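Local structure of proline dipeptidase (Streptococcus pneumoniae, 3PN9) at residues T34-F46 with L57-V71. The protein is the N-terminal domain of a prolidase, an enzyme that probably hydrolyses dipeptides with a C-terminal proline. Numbering follows the deposited sequence.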
loop_
_atom_site.group_PDB
_atom_site.type_symbol
_atom_site.label_atom_id
_atom_site.label_comp_id
_atom_site.label_asym_id
_atom_site.label_seq_id
_atom_site.Cartn_x
_atom_site.Cartn_y
_atom_site.Cartn_z
ATOM N N THR A 34 15.181 -15.770 1.243
ATOM C CA THR A 34 15.232 -16.473 -0.075
ATOM C C THR A 34 15.500 -17.923 0.060
ATOM O O THR A 34 15.383 -18.622 -0.900
ATOM C CB THR A 34 16.363 -15.940 -1.043
ATOM O OG1 THR A 34 17.599 -16.252 -0.416
ATOM C CG2 THR A 34 16.247 -14.422 -1.213
ATOM N N GLY A 35 15.931 -18.377 1.223
ATOM C CA GLY A 35 16.357 -19.763 1.407
ATOM C C GLY A 35 17.759 -20.040 0.788
ATOM O O GLY A 35 18.223 -21.168 0.840
ATOM N N PHE A 36 18.489 -19.005 0.346
ATOM C CA PHE A 36 19.871 -19.178 -0.138
ATOM C C PHE A 36 20.823 -18.716 0.955
ATOM O O PHE A 36 20.807 -17.524 1.350
ATOM C CB PHE A 36 20.139 -18.379 -1.432
ATOM C CG PHE A 36 21.597 -18.503 -1.890
ATOM C CD1 PHE A 36 22.036 -19.718 -2.439
ATOM C CD2 PHE A 36 22.512 -17.469 -1.661
ATOM C CE1 PHE A 36 23.419 -19.898 -2.870
ATOM C CE2 PHE A 36 23.858 -17.579 -2.061
ATOM C CZ PHE A 36 24.318 -18.812 -2.654
ATOM N N TYR A 37 21.623 -19.643 1.505
ATOM C CA TYR A 37 22.615 -19.311 2.504
ATOM C C TYR A 37 24.068 -19.404 1.903
ATOM O O TYR A 37 24.423 -20.462 1.378
ATOM C CB TYR A 37 22.566 -20.262 3.740
ATOM C CG TYR A 37 23.564 -19.754 4.737
ATOM C CD1 TYR A 37 23.369 -18.566 5.409
ATOM C CD2 TYR A 37 24.803 -20.415 4.884
ATOM C CE1 TYR A 37 24.394 -18.056 6.290
ATOM C CE2 TYR A 37 25.817 -19.939 5.709
ATOM C CZ TYR A 37 25.605 -18.772 6.401
ATOM O OH TYR A 37 26.626 -18.304 7.169
ATOM N N SER A 38 24.909 -18.386 2.108
ATOM C CA SER A 38 26.338 -18.489 1.762
ATOM C C SER A 38 27.134 -17.574 2.661
ATOM O O SER A 38 26.689 -16.441 2.925
ATOM C CB SER A 38 26.512 -18.044 0.271
ATOM O OG SER A 38 27.863 -18.138 -0.038
ATOM N N ASP A 39 28.301 -18.000 3.138
ATOM C CA ASP A 39 29.123 -17.060 3.843
ATOM C C ASP A 39 30.146 -16.547 2.804
ATOM O O ASP A 39 30.988 -17.278 2.447
ATOM C CB ASP A 39 29.861 -17.762 4.974
ATOM C CG ASP A 39 30.743 -16.800 5.738
ATOM O OD1 ASP A 39 30.905 -15.623 5.273
ATOM O OD2 ASP A 39 31.314 -17.268 6.743
ATOM N N PRO A 40 30.046 -15.316 2.320
ATOM C CA PRO A 40 30.984 -14.909 1.212
ATOM C C PRO A 40 32.377 -14.471 1.764
ATOM O O PRO A 40 33.273 -14.112 0.957
ATOM C CB PRO A 40 30.290 -13.709 0.598
ATOM C CG PRO A 40 29.480 -13.060 1.848
ATOM C CD PRO A 40 29.263 -14.212 2.862
ATOM N N HIS A 41 32.555 -14.513 3.080
ATOM C CA HIS A 41 33.732 -13.943 3.785
ATOM C C HIS A 41 34.086 -12.544 3.348
ATOM O O HIS A 41 33.329 -11.636 3.516
ATOM C CB HIS A 41 34.943 -14.876 3.508
ATOM C CG HIS A 41 34.734 -16.253 4.078
ATOM N ND1 HIS A 41 34.694 -16.489 5.442
ATOM C CD2 HIS A 41 34.505 -17.444 3.479
ATOM C CE1 HIS A 41 34.503 -17.781 5.653
ATOM N NE2 HIS A 41 34.347 -18.374 4.483
ATOM N N GLU A 42 35.190 -12.356 2.607
ATOM C CA GLU A 42 35.479 -10.995 2.162
ATOM C C GLU A 42 34.809 -10.561 0.837
ATOM O O GLU A 42 34.865 -9.395 0.509
ATOM C CB GLU A 42 37.033 -10.827 2.058
ATOM C CG GLU A 42 37.642 -12.384 2.031
ATOM C CD GLU A 42 38.171 -12.904 3.485
ATOM O OE1 GLU A 42 38.574 -14.084 3.588
ATOM O OE2 GLU A 42 38.228 -12.154 4.510
ATOM N N ARG A 43 34.192 -11.447 0.073
ATOM C CA ARG A 43 33.642 -11.079 -1.213
ATOM C C ARG A 43 32.242 -10.454 -1.042
ATOM O O ARG A 43 31.631 -10.629 0.022
ATOM C CB ARG A 43 33.503 -12.360 -2.040
ATOM C CG ARG A 43 34.962 -12.935 -2.292
ATOM C CD ARG A 43 34.859 -13.928 -3.412
ATOM N NE ARG A 43 36.164 -14.394 -3.916
ATOM C CZ ARG A 43 36.750 -15.525 -3.556
ATOM N NH1 ARG A 43 36.197 -16.372 -2.668
ATOM N NH2 ARG A 43 37.931 -15.837 -4.113
ATOM N N GLN A 44 31.753 -9.759 -2.054
ATOM C CA GLN A 44 30.469 -9.062 -1.993
ATOM C C GLN A 44 29.313 -10.016 -2.319
ATOM O O GLN A 44 29.370 -10.852 -3.271
ATOM C CB GLN A 44 30.440 -7.852 -2.922
ATOM C CG GLN A 44 31.697 -6.867 -2.633
ATOM C CD GLN A 44 31.669 -6.406 -1.226
ATOM O OE1 GLN A 44 30.546 -6.237 -0.610
ATOM N NE2 GLN A 44 32.839 -6.135 -0.678
HETATM N N MSE A 45 28.261 -9.908 -1.507
HETATM C CA MSE A 45 27.001 -10.559 -1.863
HETATM C C MSE A 45 25.900 -9.576 -1.408
HETATM O O MSE A 45 26.024 -9.039 -0.304
HETATM C CB MSE A 45 26.864 -11.890 -1.088
HETATM C CG MSE A 45 25.405 -12.472 -1.372
HETATM SE SE MSE A 45 25.199 -14.249 -0.626
HETATM C CE MSE A 45 25.523 -13.880 1.329
ATOM N N PHE A 46 24.910 -9.300 -2.254
ATOM C CA PHE A 46 23.772 -8.493 -1.844
ATOM C C PHE A 46 22.538 -9.064 -2.495
ATOM O O PHE A 46 22.582 -9.543 -3.667
ATOM C CB PHE A 46 23.867 -7.013 -2.330
ATOM C CG PHE A 46 25.041 -6.267 -1.757
ATOM C CD1 PHE A 46 24.983 -5.753 -0.478
ATOM C CD2 PHE A 46 26.242 -6.113 -2.549
ATOM C CE1 PHE A 46 26.074 -5.025 0.102
ATOM C CE2 PHE A 46 27.344 -5.431 -1.976
ATOM C CZ PHE A 46 27.249 -4.850 -0.701
ATOM N N LEU A 57 19.831 -11.128 -7.221
ATOM C CA LEU A 57 20.722 -11.593 -6.189
ATOM C C LEU A 57 22.159 -11.488 -6.790
ATOM O O LEU A 57 22.449 -12.096 -7.841
ATOM C CB LEU A 57 20.382 -13.045 -5.852
ATOM C CG LEU A 57 21.311 -13.789 -4.840
ATOM C CD1 LEU A 57 21.704 -13.012 -3.491
ATOM C CD2 LEU A 57 20.739 -15.215 -4.538
ATOM N N PHE A 58 23.054 -10.787 -6.080
ATOM C CA PHE A 58 24.448 -10.587 -6.611
ATOM C C PHE A 58 25.410 -11.360 -5.742
ATOM O O PHE A 58 25.388 -11.160 -4.535
ATOM C CB PHE A 58 24.768 -9.082 -6.540
ATOM C CG PHE A 58 26.175 -8.751 -7.090
ATOM C CD1 PHE A 58 26.392 -8.625 -8.468
ATOM C CD2 PHE A 58 27.247 -8.633 -6.193
ATOM C CE1 PHE A 58 27.742 -8.282 -8.955
ATOM C CE2 PHE A 58 28.555 -8.304 -6.642
ATOM C CZ PHE A 58 28.791 -8.123 -7.990
ATOM N N VAL A 59 26.258 -12.242 -6.315
ATOM C CA VAL A 59 27.048 -13.159 -5.505
ATOM C C VAL A 59 28.471 -13.333 -6.152
ATOM O O VAL A 59 28.600 -12.996 -7.325
ATOM C CB VAL A 59 26.430 -14.567 -5.439
ATOM C CG1 VAL A 59 24.999 -14.497 -4.644
ATOM C CG2 VAL A 59 26.268 -15.206 -6.858
ATOM N N PRO A 60 29.447 -13.838 -5.411
ATOM C CA PRO A 60 30.754 -14.246 -6.084
ATOM C C PRO A 60 30.464 -15.280 -7.149
ATOM O O PRO A 60 29.556 -16.115 -7.012
ATOM C CB PRO A 60 31.556 -14.922 -4.932
ATOM C CG PRO A 60 30.960 -14.266 -3.628
ATOM C CD PRO A 60 29.461 -14.134 -3.953
ATOM N N ALA A 61 31.330 -15.366 -8.161
ATOM C CA ALA A 61 31.091 -16.243 -9.316
ATOM C C ALA A 61 30.927 -17.663 -8.904
ATOM O O ALA A 61 30.096 -18.372 -9.468
ATOM C CB ALA A 61 32.350 -16.101 -10.342
ATOM N N LEU A 62 31.649 -18.088 -7.893
ATOM C CA LEU A 62 31.587 -19.502 -7.483
ATOM C C LEU A 62 30.210 -19.905 -6.895
ATOM O O LEU A 62 29.897 -21.089 -6.757
ATOM C CB LEU A 62 32.570 -19.760 -6.330
ATOM C CG LEU A 62 34.049 -20.069 -6.836
ATOM C CD1 LEU A 62 35.060 -20.212 -5.636
ATOM C CD2 LEU A 62 34.222 -21.265 -7.900
ATOM N N GLU A 63 29.395 -18.925 -6.515
ATOM C CA GLU A 63 28.089 -19.279 -5.903
ATOM C C GLU A 63 26.941 -19.189 -6.940
ATOM O O GLU A 63 25.778 -19.480 -6.574
ATOM C CB GLU A 63 27.790 -18.265 -4.784
ATOM C CG GLU A 63 28.664 -18.394 -3.480
ATOM C CD GLU A 63 28.693 -19.784 -2.917
ATOM O OE1 GLU A 63 27.727 -20.283 -2.362
ATOM O OE2 GLU A 63 29.735 -20.439 -3.058
ATOM N N VAL A 64 27.234 -18.723 -8.157
ATOM C CA VAL A 64 26.185 -18.398 -9.140
ATOM C C VAL A 64 25.332 -19.660 -9.428
ATOM O O VAL A 64 24.096 -19.627 -9.444
ATOM C CB VAL A 64 26.772 -17.873 -10.482
ATOM C CG1 VAL A 64 25.679 -17.914 -11.618
ATOM C CG2 VAL A 64 27.215 -16.416 -10.362
ATOM N N GLU A 65 25.990 -20.814 -9.595
ATOM C CA GLU A 65 25.204 -22.024 -9.979
ATOM C C GLU A 65 24.185 -22.441 -8.866
ATOM O O GLU A 65 23.016 -22.758 -9.148
ATOM C CB GLU A 65 26.169 -23.186 -10.232
ATOM C CG GLU A 65 25.512 -24.289 -10.962
ATOM C CD GLU A 65 26.481 -25.424 -11.336
ATOM O OE1 GLU A 65 27.091 -26.052 -10.431
ATOM O OE2 GLU A 65 26.595 -25.695 -12.564
ATOM N N ARG A 66 24.661 -22.488 -7.617
ATOM C CA ARG A 66 23.809 -22.885 -6.476
ATOM C C ARG A 66 22.741 -21.791 -6.237
ATOM O O ARG A 66 21.522 -22.108 -6.017
ATOM C CB ARG A 66 24.612 -23.210 -5.240
ATOM C CG ARG A 66 23.718 -23.696 -4.058
ATOM C CD ARG A 66 24.660 -24.296 -2.953
ATOM N NE ARG A 66 25.501 -23.259 -2.339
ATOM C CZ ARG A 66 25.115 -22.481 -1.307
ATOM N NH1 ARG A 66 23.900 -22.655 -0.750
ATOM N NH2 ARG A 66 25.941 -21.576 -0.782
ATOM N N ALA A 67 23.149 -20.514 -6.332
ATOM C CA ALA A 67 22.182 -19.477 -6.130
ATOM C C ALA A 67 21.083 -19.577 -7.218
ATOM O O ALA A 67 19.900 -19.454 -6.904
ATOM C CB ALA A 67 22.832 -18.123 -6.107
ATOM N N SER A 68 21.470 -19.748 -8.486
ATOM C CA SER A 68 20.487 -19.769 -9.590
ATOM C C SER A 68 19.516 -20.949 -9.476
ATOM O O SER A 68 18.392 -20.815 -9.919
ATOM C CB SER A 68 21.201 -19.888 -10.972
ATOM O OG SER A 68 22.072 -18.802 -11.082
ATOM N N SER A 69 19.915 -22.065 -8.849
ATOM C CA SER A 69 18.965 -23.152 -8.678
ATOM C C SER A 69 18.166 -22.976 -7.419
ATOM O O SER A 69 17.132 -23.590 -7.293
ATOM C CB SER A 69 19.616 -24.528 -8.780
ATOM O OG SER A 69 20.484 -24.621 -7.710
ATOM N N THR A 70 18.546 -22.048 -6.542
ATOM C CA THR A 70 17.737 -21.784 -5.294
ATOM C C THR A 70 16.630 -20.775 -5.512
ATOM O O THR A 70 15.559 -20.887 -4.929
ATOM C CB THR A 70 18.681 -21.350 -4.100
ATOM O OG1 THR A 70 19.672 -22.355 -3.986
ATOM C CG2 THR A 70 17.908 -21.261 -2.724
ATOM N N VAL A 71 16.840 -19.763 -6.314
ATOM C CA VAL A 71 15.828 -18.725 -6.408
ATOM C C VAL A 71 15.359 -18.676 -7.835
ATOM O O VAL A 71 16.143 -19.047 -8.729
ATOM C CB VAL A 71 16.430 -17.301 -6.006
ATOM C CG1 VAL A 71 16.958 -17.314 -4.578
ATOM C CG2 VAL A 71 17.564 -16.764 -6.953
HETATM O O HOH W 1 14.537 -21.358 -1.771
#
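F36 lays its ring on helix 64-70: the methyl carbon A67 CB sits over one face, a CH-pi contact 3.9 Å from the ring centroid. F36 CE1 in turn lies over the centre of one face of the R66 guanidinium, 3.5 Å from R66 CZ, with the two planes 26° apart. L57 CD2 and V59 CG1 approach the ring obliquely, while T70 OG1 meets its edge.

R66 grips one carbonyl end-on: NH2 and NH1 reach Y37 O at 2.9 and 3.1 Å, with the oxygen in the guanidinium plane. A bend at chi3 (67°) turns the arginine back toward the loop. R66 NH2 also forms a salt bridge to E63 OE1 at 2.7 Å, which probably helps hold the guanidinium in line with Y37 O. Farther along, R43 CB packs on P60 CG at 3.6 Å, and R43 itself pairs with D80. Q44 O, facing P60 CD, is buried without a polar partner.

F46 and F58 then form an antiparallel hydrogen-bonded pair, F58 N to F46 O being nearly straight at 170°. Thus the loop after helix 27-34 packs along one side of helix 64-70 and leads into strand 46-50, which pairs antiparallel with strand 56-60. Strand 56-60, helix 64-70 and the adjacent parallel strand 75-78 make a beta-alpha-beta crossover of the creatinase/prolidase N-terminal domain; helix 84-91 packs against F58.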